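Local coordinates for protein chloride intracellular channel exc-4 (Caenorhabditis elegans, PDB 2YV9) that may insert into membranes to form chloride channels and is required to regulate the lumen size of the growing excretory canal in the nematode, at residues His216-Leu226 against Ile271-Lys282; Phe234-Gln242 against Leu262-Thr270. All blocks are in the same frame, centred on the assembly; numbering follows the deposited sequence.

Contact 1: residues His216-Leu226 against Ile271-Lys282; sequences HNFTHLWAYIL and IPEKVLSDIRVK
In the all-helical C-terminal half of this GST-like fold, helix segment 219-226 crosses the C-terminal helix 273-280 nearly at right angles (-97°), the two axes approaching to 9.4 Å. Pro272, the N-cap residue of the second helix, touches two rings with neighbouring carbons. Its CD lies over the six-membered ring of Trp222, 3.6 Å from the centroid, and its CG sits over a face of the His216 imidazole, 3.8 Å from that centroid; both are CH-pi contacts. Val275 meets both ring residues: CG1 is pressed tightly against Trp222 CB (3.2 Å), while CG2 reaches His216 CB. At the indole edge Ile271 CD1 meets Trp222 CE3, and Leu226, its CG anti to the backbone N (chi1 -178°), puts CD2 against Leu276 CD1 at 3.7 Å. The polar end is built on water. One molecule donates to His216 O and Asp278 OD2 and accepts from Thr219 OG1 (2.7 Å); Lys282 NZ adds a weak bond to Thr219 OG1 at 3.3 Å. Asp213 bonds His216 NE2 and Ile214 O takes the indole N-H of Trp222. With both rings thus tethered, the joint rests on proline-aromatic and aliphatic packing, and water bridges its polar border.

Contact 2: residues Phe234-Gln242 against Leu262-Thr270; sequences FIESCPADQ and LQSPTKTHT
Asp241, through its backbone N and carboxylate, and Gln242, through its side-chain amide, grip the extended segment 262-270 from the first turn of helix 241-251. Asp241 N donates to Thr266 O at 2.8 Å, and Thr268 N returns a nearly straight bond (173°) to the syn lone pair of Asp241 OD1. The other carboxylate oxygen, OD2, takes two hydroxyls from opposite faces of its plane: Thr268 OG1 at 2.6 Å, on the syn side, and Thr266 OG1 at 2.9 Å, from well above the plane. Thr266 OG1 also accepts from Gln242 NE2, and that same amide nitrogen donates to Gln263 OE1, both acceptors lying in the Gln242 amide plane. The two glutamine amides are turned 89° apart. A bend at chi2 (73°) curls Gln242 so that OE1 can also receive Thr266 N at 2.9 Å. Farther along, Lys267 runs beside Cys238 O, its CE 3.3 Å away, to donate from NZ to Ile235 O at 3.0 Å. This carbonyl already accepts Cys238 N on its opposite face. Ala240 CB rests on Pro265 CB at 3.7 Å. The His269 ring presents its edge to Cys238 SG and lies obliquely to Phe234, with Tyr229 stacked on it and His200 meeting it steeply. His269 NE2 is buried, with Cys238 SG 3.5 Å away. Four bonds to Asp241 and three to the Gln242 amide fix the path of segment 262-270 despite its lack of regular secondary structure, and the three donors around the carboxylate would probably favour its ionised form.

In the fold
Contact 1 and contact 2 share one continuous run of chain: segment 262-270 passes into 271-282 at the Thr270-Ile271 junction, and helix 219-228 is followed by helix 232-236. Their centres are about 21 Å apart. Helix 190-210 touches both contacts, with Arg203 against Trp222 and Pro272 in contact 1 and His200 and Ile204 beside Cys238 and Asp241 in contact 2. Contact 2, centred about 12 Å from the chain centre, also adjoins helix 38-52 through Ser237, bonded to Gln41; this helix is part of the stretch 38-58 predicted to become transmembrane after insertion. The calcium ion, held by Gln78, Pro80 and Thr92 of the N-terminal domain, takes no residue from either contact.

Contact 1: residues His216-Leu226 against Ile271-Lys282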
loop_
_atom_site.group_PDB
_atom_site.type_symbol
_atom_site.label_atom_id
_atom_site.label_comp_id
_atom_site.label_asym_id
_atom_site.label_seq_id
_atom_site.Cartn_x
_atom_site.Cartn_y
_atom_site.Cartn_z
ATOM N N HIS A 216 6.284 8.407 -32.176
ATOM C CA HIS A 216 5.987 7.326 -33.132
ATOM C C HIS A 216 7.232 6.590 -33.667
ATOM O O HIS A 216 7.140 5.503 -34.240
ATOM C CB HIS A 216 5.156 7.937 -34.278
ATOM C CG HIS A 216 3.787 8.334 -33.849
ATOM N ND1 HIS A 216 2.822 8.780 -34.731
ATOM C CD2 HIS A 216 3.213 8.363 -32.616
ATOM C CE1 HIS A 216 1.712 9.035 -34.067
ATOM N NE2 HIS A 216 1.914 8.789 -32.786
ATOM N N ASN A 217 8.395 7.177 -33.469
ATOM C CA ASN A 217 9.648 6.558 -33.929
ATOM C C ASN A 217 10.169 5.488 -32.963
ATOM O O ASN A 217 11.109 4.763 -33.286
ATOM C CB ASN A 217 10.704 7.627 -34.200
ATOM C CG ASN A 217 11.188 8.316 -32.947
ATOM O OD1 ASN A 217 10.407 8.864 -32.198
ATOM N ND2 ASN A 217 12.495 8.309 -32.731
ATOM N N PHE A 218 9.573 5.383 -31.769
ATOM C CA PHE A 218 9.971 4.389 -30.781
ATOM C C PHE A 218 9.259 3.051 -31.069
ATOM O O PHE A 218 8.315 2.620 -30.376
ATOM C CB PHE A 218 9.629 4.869 -29.378
ATOM C CG PHE A 218 10.331 6.130 -28.966
ATOM C CD1 PHE A 218 11.487 6.590 -29.609
ATOM C CD2 PHE A 218 9.829 6.868 -27.903
ATOM C CE1 PHE A 218 12.093 7.769 -29.203
ATOM C CE2 PHE A 218 10.447 8.004 -27.460
ATOM C CZ PHE A 218 11.568 8.481 -28.104
ATOM N N THR A 219 9.711 2.355 -32.113
ATOM C CA THR A 219 8.987 1.198 -32.622
ATOM C C THR A 219 8.905 0.007 -31.666
ATOM O O THR A 219 7.886 -0.699 -31.616
ATOM C CB THR A 219 9.661 0.683 -33.907
ATOM O OG1 THR A 219 10.030 1.802 -34.708
ATOM C CG2 THR A 219 8.759 -0.251 -34.673
ATOM N N HIS A 220 10.005 -0.260 -30.946
ATOM C CA HIS A 220 10.049 -1.377 -29.992
ATOM C C HIS A 220 9.110 -1.105 -28.819
ATOM O O HIS A 220 8.422 -1.996 -28.350
ATOM C CB HIS A 220 11.456 -1.643 -29.497
ATOM C CG HIS A 220 12.294 -2.364 -30.513
ATOM N ND1 HIS A 220 12.864 -1.706 -31.579
ATOM C CD2 HIS A 220 12.501 -3.683 -30.720
ATOM C CE1 HIS A 220 13.472 -2.594 -32.354
ATOM N NE2 HIS A 220 13.242 -3.802 -31.867
ATOM N N LEU A 221 9.101 0.158 -28.374
ATOM C CA LEU A 221 8.195 0.556 -27.283
ATOM C C LEU A 221 6.766 0.389 -27.748
ATOM O O LEU A 221 5.916 -0.077 -26.977
ATOM C CB LEU A 221 8.455 1.982 -26.891
ATOM C CG LEU A 221 7.577 2.589 -25.793
ATOM C CD1 LEU A 221 7.805 1.856 -24.544
ATOM C CD2 LEU A 221 7.876 4.069 -25.647
ATOM N N TRP A 222 6.477 0.854 -28.969
ATOM C CA TRP A 222 5.097 0.769 -29.480
ATOM C C TRP A 222 4.724 -0.682 -29.654
ATOM O O TRP A 222 3.574 -1.093 -29.438
ATOM C CB TRP A 222 4.932 1.572 -30.763
ATOM C CG TRP A 222 4.550 3.007 -30.502
ATOM C CD1 TRP A 222 5.308 4.105 -30.655
ATOM C CD2 TRP A 222 3.268 3.451 -30.073
ATOM N NE1 TRP A 222 4.571 5.236 -30.358
ATOM C CE2 TRP A 222 3.313 4.830 -29.977
ATOM C CE3 TRP A 222 2.087 2.793 -29.747
ATOM C CZ2 TRP A 222 2.204 5.568 -29.535
ATOM C CZ3 TRP A 222 1.003 3.513 -29.324
ATOM C CH2 TRP A 222 1.055 4.860 -29.236
ATOM N N ALA A 223 5.692 -1.521 -30.042
ATOM C CA ALA A 223 5.422 -2.942 -30.094
ATOM C C ALA A 223 5.049 -3.573 -28.721
ATOM O O ALA A 223 4.201 -4.454 -28.609
ATOM C CB ALA A 223 6.600 -3.708 -30.685
ATOM N N TYR A 224 5.686 -3.080 -27.678
ATOM C CA TYR A 224 5.415 -3.505 -26.317
ATOM C C TYR A 224 4.016 -2.993 -25.884
ATOM O O TYR A 224 3.240 -3.713 -25.238
ATOM C CB TYR A 224 6.524 -2.969 -25.417
ATOM C CG TYR A 224 6.384 -3.226 -23.953
ATOM C CD1 TYR A 224 6.796 -4.434 -23.374
ATOM C CD2 TYR A 224 5.865 -2.236 -23.092
ATOM C CE1 TYR A 224 6.638 -4.666 -22.072
ATOM C CE2 TYR A 224 5.726 -2.493 -21.732
ATOM C CZ TYR A 224 6.164 -3.664 -21.224
ATOM O OH TYR A 224 6.045 -3.934 -19.900
ATOM N N ILE A 225 3.658 -1.782 -26.297
ATOM C CA ILE A 225 2.290 -1.295 -26.009
ATOM C C ILE A 225 1.273 -2.190 -26.760
ATOM O O ILE A 225 0.232 -2.611 -26.228
ATOM C CB ILE A 225 2.163 0.181 -26.388
ATOM C CG1 ILE A 225 3.040 1.027 -25.432
ATOM C CG2 ILE A 225 0.668 0.630 -26.349
ATOM C CD1 ILE A 225 3.334 2.432 -25.906
ATOM N N LEU A 226 1.561 -2.497 -28.013
ATOM C CA LEU A 226 0.733 -3.467 -28.745
ATOM C C LEU A 226 0.625 -4.804 -28.017
ATOM O O LEU A 226 -0.458 -5.337 -27.893
ATOM C CB LEU A 226 1.273 -3.658 -30.151
ATOM C CG LEU A 226 0.488 -4.612 -31.061
ATOM C CD1 LEU A 226 -1.037 -4.391 -31.110
ATOM C CD2 LEU A 226 1.122 -4.569 -32.507
ATOM N N ILE A 271 -2.972 1.464 -32.019
ATOM C CA ILE A 271 -1.643 1.846 -32.385
ATOM C C ILE A 271 -1.673 2.768 -33.615
ATOM O O ILE A 271 -2.428 2.518 -34.561
ATOM C CB ILE A 271 -0.842 0.573 -32.783
ATOM C CG1 ILE A 271 -0.895 -0.463 -31.639
ATOM C CG2 ILE A 271 0.596 0.958 -33.164
ATOM C CD1 ILE A 271 -0.372 0.047 -30.286
ATOM N N PRO A 272 -0.867 3.843 -33.618
ATOM C CA PRO A 272 -0.853 4.652 -34.840
ATOM C C PRO A 272 -0.508 3.835 -36.102
ATOM O O PRO A 272 0.264 2.850 -36.059
ATOM C CB PRO A 272 0.222 5.705 -34.569
ATOM C CG PRO A 272 0.244 5.812 -33.078
ATOM C CD PRO A 272 0.012 4.411 -32.579
ATOM N N GLU A 273 -1.030 4.323 -37.229
ATOM C CA GLU A 273 -0.972 3.560 -38.471
ATOM C C GLU A 273 0.444 3.254 -38.952
ATOM O O GLU A 273 0.751 2.114 -39.344
ATOM C CB GLU A 273 -1.711 4.326 -39.582
ATOM C CG GLU A 273 -1.680 3.662 -40.959
ATOM C CD GLU A 273 -2.696 4.297 -41.885
ATOM O OE1 GLU A 273 -2.322 5.298 -42.536
ATOM O OE2 GLU A 273 -3.865 3.844 -41.872
ATOM N N LYS A 274 1.257 4.307 -39.031
ATOM C CA LYS A 274 2.626 4.187 -39.574
ATOM C C LYS A 274 3.458 3.374 -38.611
ATOM O O LYS A 274 4.363 2.644 -39.015
ATOM C CB LYS A 274 3.248 5.562 -39.763
ATOM C CG LYS A 274 4.664 5.561 -40.372
ATOM C CD LYS A 274 4.782 4.676 -41.614
ATOM C CE LYS A 274 6.112 4.888 -42.318
ATOM N NZ LYS A 274 6.127 4.120 -43.595
ATOM N N VAL A 275 3.134 3.470 -37.333
ATOM C CA VAL A 275 3.853 2.689 -36.297
ATOM C C VAL A 275 3.529 1.205 -36.430
ATOM O O VAL A 275 4.394 0.350 -36.294
ATOM C CB VAL A 275 3.492 3.162 -34.893
ATOM C CG1 VAL A 275 4.108 2.224 -33.815
ATOM C CG2 VAL A 275 3.918 4.614 -34.687
ATOM N N LEU A 276 2.276 0.880 -36.729
ATOM C CA LEU A 276 1.882 -0.510 -36.884
ATOM C C LEU A 276 2.589 -1.116 -38.103
ATOM O O LEU A 276 3.086 -2.231 -38.049
ATOM C CB LEU A 276 0.356 -0.633 -36.968
ATOM C CG LEU A 276 -0.237 -2.041 -36.808
ATOM C CD1 LEU A 276 0.375 -2.819 -35.654
ATOM C CD2 LEU A 276 -1.761 -1.985 -36.661
ATOM N N SER A 277 2.702 -0.313 -39.156
ATOM C CA SER A 277 3.440 -0.730 -40.345
ATOM C C SER A 277 4.901 -0.977 -39.998
ATOM O O SER A 277 5.437 -2.030 -40.374
ATOM C CB SER A 277 3.313 0.308 -41.449
ATOM O OG SER A 277 1.956 0.414 -41.871
ATOM N N ASP A 278 5.528 -0.031 -39.279
ATOM C CA ASP A 278 6.927 -0.142 -38.844
ATOM C C ASP A 278 7.110 -1.430 -38.039
ATOM O O ASP A 278 8.104 -2.157 -38.217
ATOM C CB ASP A 278 7.365 1.072 -38.003
ATOM C CG ASP A 278 7.473 2.367 -38.818
ATOM O OD1 ASP A 278 7.452 2.316 -40.068
ATOM O OD2 ASP A 278 7.585 3.451 -38.204
ATOM N N ILE A 279 6.149 -1.725 -37.160
ATOM C CA ILE A 279 6.207 -2.968 -36.361
ATOM C C ILE A 279 6.166 -4.213 -37.240
ATOM O O ILE A 279 6.943 -5.158 -37.028
ATOM C CB ILE A 279 5.050 -3.023 -35.343
ATOM C CG1 ILE A 279 5.344 -2.065 -34.194
ATOM C CG2 ILE A 279 4.791 -4.448 -34.788
ATOM C CD1 ILE A 279 4.151 -1.727 -33.483
ATOM N N ARG A 280 5.235 -4.225 -38.193
ATOM C CA ARG A 280 5.088 -5.322 -39.152
ATOM C C ARG A 280 6.346 -5.490 -40.009
ATOM O O ARG A 280 6.774 -6.621 -40.256
ATOM C CB ARG A 280 3.866 -5.103 -40.056
ATOM C CG ARG A 280 2.519 -5.202 -39.332
ATOM C CD ARG A 280 1.313 -5.149 -40.290
ATOM N NE ARG A 280 1.120 -3.842 -40.936
ATOM C CZ ARG A 280 1.631 -3.470 -42.115
ATOM N NH1 ARG A 280 2.408 -4.284 -42.833
ATOM N NH2 ARG A 280 1.368 -2.254 -42.582
ATOM N N VAL A 281 6.969 -4.382 -40.419
ATOM C CA VAL A 281 8.126 -4.470 -41.321
ATOM C C VAL A 281 9.423 -4.839 -40.598
ATOM O O VAL A 281 10.470 -4.997 -41.239
ATOM C CB VAL A 281 8.341 -3.180 -42.160
ATOM C CG1 VAL A 281 7.023 -2.721 -42.777
ATOM C CG2 VAL A 281 9.001 -2.081 -41.344
ATOM N N LYS A 282 9.362 -4.957 -39.272
ATOM C CA LYS A 282 10.483 -5.478 -38.496
ATOM C C LYS A 282 10.143 -6.814 -37.822
ATOM O O LYS A 282 10.966 -7.382 -37.110
ATOM C CB LYS A 282 10.912 -4.440 -37.467
ATOM C CG LYS A 282 11.263 -3.097 -38.078
ATOM C CD LYS A 282 11.692 -2.099 -37.010
ATOM C CE LYS A 282 11.783 -0.671 -37.559
ATOM N NZ LYS A 282 12.340 0.298 -36.568
HETATM O O HOH W 1 7.947 3.209 -35.574
HETATM O O HOH W 2 6.096 5.866 -37.446
#

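Contact 2: residues Phe234-Gln242 against Leu262-Thr270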
loop_
_atom_site.group_PDB
_atom_site.type_symbol
_atom_site.label_atom_id
_atom_site.label_comp_id
_atom_site.label_asym_id
_atom_site.label_seq_id
_atom_site.Cartn_x
_atom_site.Cartn_y
_atom_site.Cartn_z
ATOM N N PHE A 234 -3.897 -7.473 -19.129
ATOM C CA PHE A 234 -3.968 -6.030 -19.267
ATOM C C PHE A 234 -5.370 -5.550 -19.672
ATOM O O PHE A 234 -5.965 -4.609 -19.065
ATOM C CB PHE A 234 -2.921 -5.527 -20.258
ATOM C CG PHE A 234 -3.033 -4.040 -20.507
ATOM C CD1 PHE A 234 -2.469 -3.139 -19.594
ATOM C CD2 PHE A 234 -3.801 -3.536 -21.558
ATOM C CE1 PHE A 234 -2.607 -1.806 -19.770
ATOM C CE2 PHE A 234 -3.939 -2.141 -21.734
ATOM C CZ PHE A 234 -3.326 -1.297 -20.809
ATOM N N ILE A 235 -5.899 -6.188 -20.723
ATOM C CA ILE A 235 -7.151 -5.759 -21.300
ATOM C C ILE A 235 -8.251 -5.833 -20.254
ATOM O O ILE A 235 -9.036 -4.858 -20.092
ATOM C CB ILE A 235 -7.524 -6.588 -22.523
ATOM C CG1 ILE A 235 -6.477 -6.428 -23.633
ATOM C CG2 ILE A 235 -8.910 -6.192 -23.045
ATOM C CD1 ILE A 235 -6.617 -7.524 -24.731
ATOM N N GLU A 236 -8.319 -6.948 -19.541
ATOM C CA GLU A 236 -9.443 -7.166 -18.604
ATOM C C GLU A 236 -9.420 -6.184 -17.430
ATOM O O GLU A 236 -10.468 -5.834 -16.878
ATOM C CB GLU A 236 -9.458 -8.613 -18.106
ATOM C CG GLU A 236 -9.877 -9.609 -19.210
ATOM C CD GLU A 236 -11.146 -9.205 -19.928
ATOM O OE1 GLU A 236 -12.173 -9.047 -19.237
ATOM O OE2 GLU A 236 -11.112 -9.025 -21.172
ATOM N N SER A 237 -8.232 -5.717 -17.069
ATOM C CA SER A 237 -8.056 -4.850 -15.895
ATOM C C SER A 237 -7.922 -3.385 -16.263
ATOM O O SER A 237 -7.632 -2.567 -15.400
ATOM C CB SER A 237 -6.810 -5.281 -15.137
ATOM O OG SER A 237 -5.656 -5.200 -15.997
ATOM N N CYS A 238 -8.097 -3.044 -17.530
ATOM C CA CYS A 238 -7.774 -1.695 -18.008
ATOM C C CYS A 238 -8.999 -0.790 -17.904
ATOM O O CYS A 238 -10.082 -1.125 -18.437
ATOM C CB CYS A 238 -7.285 -1.739 -19.465
ATOM S SG CYS A 238 -6.776 -0.114 -20.094
ATOM N N PRO A 239 -8.844 0.360 -17.213
ATOM C CA PRO A 239 -10.013 1.217 -17.090
ATOM C C PRO A 239 -10.336 1.898 -18.378
ATOM O O PRO A 239 -9.468 2.042 -19.207
ATOM C CB PRO A 239 -9.579 2.252 -16.064
ATOM C CG PRO A 239 -8.152 2.328 -16.206
ATOM C CD PRO A 239 -7.709 0.911 -16.497
ATOM N N ALA A 240 -11.586 2.382 -18.512
ATOM C CA ALA A 240 -11.965 3.180 -19.680
ATOM C C ALA A 240 -11.217 4.524 -19.741
ATOM O O ALA A 240 -10.787 5.094 -18.699
ATOM C CB ALA A 240 -13.531 3.447 -19.667
ATOM N N ASP A 241 -11.060 5.031 -20.979
ATOM C CA ASP A 241 -10.386 6.290 -21.207
ATOM C C ASP A 241 -10.889 7.405 -20.275
ATOM O O ASP A 241 -10.114 8.175 -19.690
ATOM C CB ASP A 241 -10.609 6.803 -22.628
ATOM C CG ASP A 241 -10.234 5.808 -23.717
ATOM O OD1 ASP A 241 -9.377 4.880 -23.511
ATOM O OD2 ASP A 241 -10.799 5.990 -24.813
ATOM N N GLN A 242 -12.218 7.480 -20.147
ATOM C CA GLN A 242 -12.822 8.559 -19.383
ATOM C C GLN A 242 -12.487 8.482 -17.910
ATOM O O GLN A 242 -12.356 9.523 -17.244
ATOM C CB GLN A 242 -14.336 8.537 -19.535
ATOM C CG GLN A 242 -14.823 8.888 -20.939
ATOM C CD GLN A 242 -14.586 7.803 -21.944
ATOM O OE1 GLN A 242 -14.468 6.615 -21.611
ATOM N NE2 GLN A 242 -14.578 8.188 -23.208
ATOM N N LEU A 262 -21.088 12.278 -18.840
ATOM C CA LEU A 262 -22.042 11.441 -19.562
ATOM C C LEU A 262 -21.415 10.798 -20.801
ATOM O O LEU A 262 -22.084 10.011 -21.476
ATOM C CB LEU A 262 -23.296 12.247 -19.955
ATOM C CG LEU A 262 -24.245 12.646 -18.811
ATOM C CD1 LEU A 262 -25.392 13.518 -19.328
ATOM C CD2 LEU A 262 -24.783 11.412 -18.079
ATOM N N GLN A 263 -20.156 11.125 -21.110
ATOM C CA GLN A 263 -19.448 10.424 -22.194
ATOM C C GLN A 263 -19.536 8.951 -21.912
ATOM O O GLN A 263 -19.179 8.506 -20.820
ATOM C CB GLN A 263 -17.963 10.789 -22.289
ATOM C CG GLN A 263 -17.603 11.816 -23.338
ATOM C CD GLN A 263 -16.139 12.218 -23.245
ATOM O OE1 GLN A 263 -15.273 11.381 -22.966
ATOM N NE2 GLN A 263 -15.853 13.498 -23.477
ATOM N N SER A 264 -19.994 8.198 -22.903
ATOM C CA SER A 264 -20.099 6.764 -22.815
ATOM C C SER A 264 -18.681 6.218 -22.812
ATOM O O SER A 264 -17.844 6.753 -23.496
ATOM C CB SER A 264 -20.872 6.239 -24.003
ATOM O OG SER A 264 -22.076 6.981 -24.129
ATOM N N PRO A 265 -18.405 5.224 -21.972
ATOM C CA PRO A 265 -17.010 4.790 -21.766
ATOM C C PRO A 265 -16.434 4.056 -22.958
ATOM O O PRO A 265 -17.102 3.188 -23.548
ATOM C CB PRO A 265 -17.122 3.819 -20.592
ATOM C CG PRO A 265 -18.550 3.296 -20.657
ATOM C CD PRO A 265 -19.353 4.461 -21.134
ATOM N N THR A 266 -15.176 4.360 -23.286
ATOM C CA THR A 266 -14.488 3.691 -24.393
ATOM C C THR A 266 -13.103 3.305 -23.903
ATOM O O THR A 266 -12.624 3.889 -22.946
ATOM C CB THR A 266 -14.313 4.631 -25.591
ATOM O OG1 THR A 266 -13.675 5.859 -25.179
ATOM C CG2 THR A 266 -15.665 4.972 -26.191
ATOM N N LYS A 267 -12.463 2.341 -24.572
ATOM C CA LYS A 267 -11.143 1.907 -24.225
ATOM C C LYS A 267 -10.308 1.950 -25.510
ATOM O O LYS A 267 -10.423 1.057 -26.366
ATOM C CB LYS A 267 -11.128 0.458 -23.733
ATOM C CG LYS A 267 -11.647 0.175 -22.353
ATOM C CD LYS A 267 -11.110 -1.190 -21.894
ATOM C CE LYS A 267 -12.063 -1.915 -20.973
ATOM N NZ LYS A 267 -11.557 -3.299 -20.782
ATOM N N THR A 268 -9.487 2.978 -25.640
ATOM C CA THR A 268 -8.739 3.213 -26.861
ATOM C C THR A 268 -7.446 2.409 -26.804
ATOM O O THR A 268 -6.511 2.794 -26.121
ATOM C CB THR A 268 -8.433 4.709 -27.020
ATOM O OG1 THR A 268 -9.663 5.434 -27.134
ATOM C CG2 THR A 268 -7.588 4.973 -28.244
ATOM N N HIS A 269 -7.429 1.281 -27.512
ATOM C CA HIS A 269 -6.279 0.429 -27.644
ATOM C C HIS A 269 -5.869 0.348 -29.097
ATOM O O HIS A 269 -5.949 -0.713 -29.702
ATOM C CB HIS A 269 -6.618 -0.976 -27.132
ATOM C CG HIS A 269 -6.867 -1.031 -25.666
ATOM N ND1 HIS A 269 -7.318 -2.158 -25.019
ATOM C CD2 HIS A 269 -6.699 -0.088 -24.709
ATOM C CE1 HIS A 269 -7.405 -1.914 -23.727
ATOM N NE2 HIS A 269 -7.062 -0.657 -23.516
ATOM N N THR A 270 -5.396 1.465 -29.610
ATOM C CA THR A 270 -5.141 1.640 -31.026
ATOM C C THR A 270 -3.752 2.175 -31.224
ATOM O O THR A 270 -3.395 3.211 -30.684
ATOM C CB THR A 270 -6.148 2.649 -31.563
ATOM O OG1 THR A 270 -7.443 2.039 -31.502
ATOM C CG2 THR A 270 -5.815 3.048 -32.976
#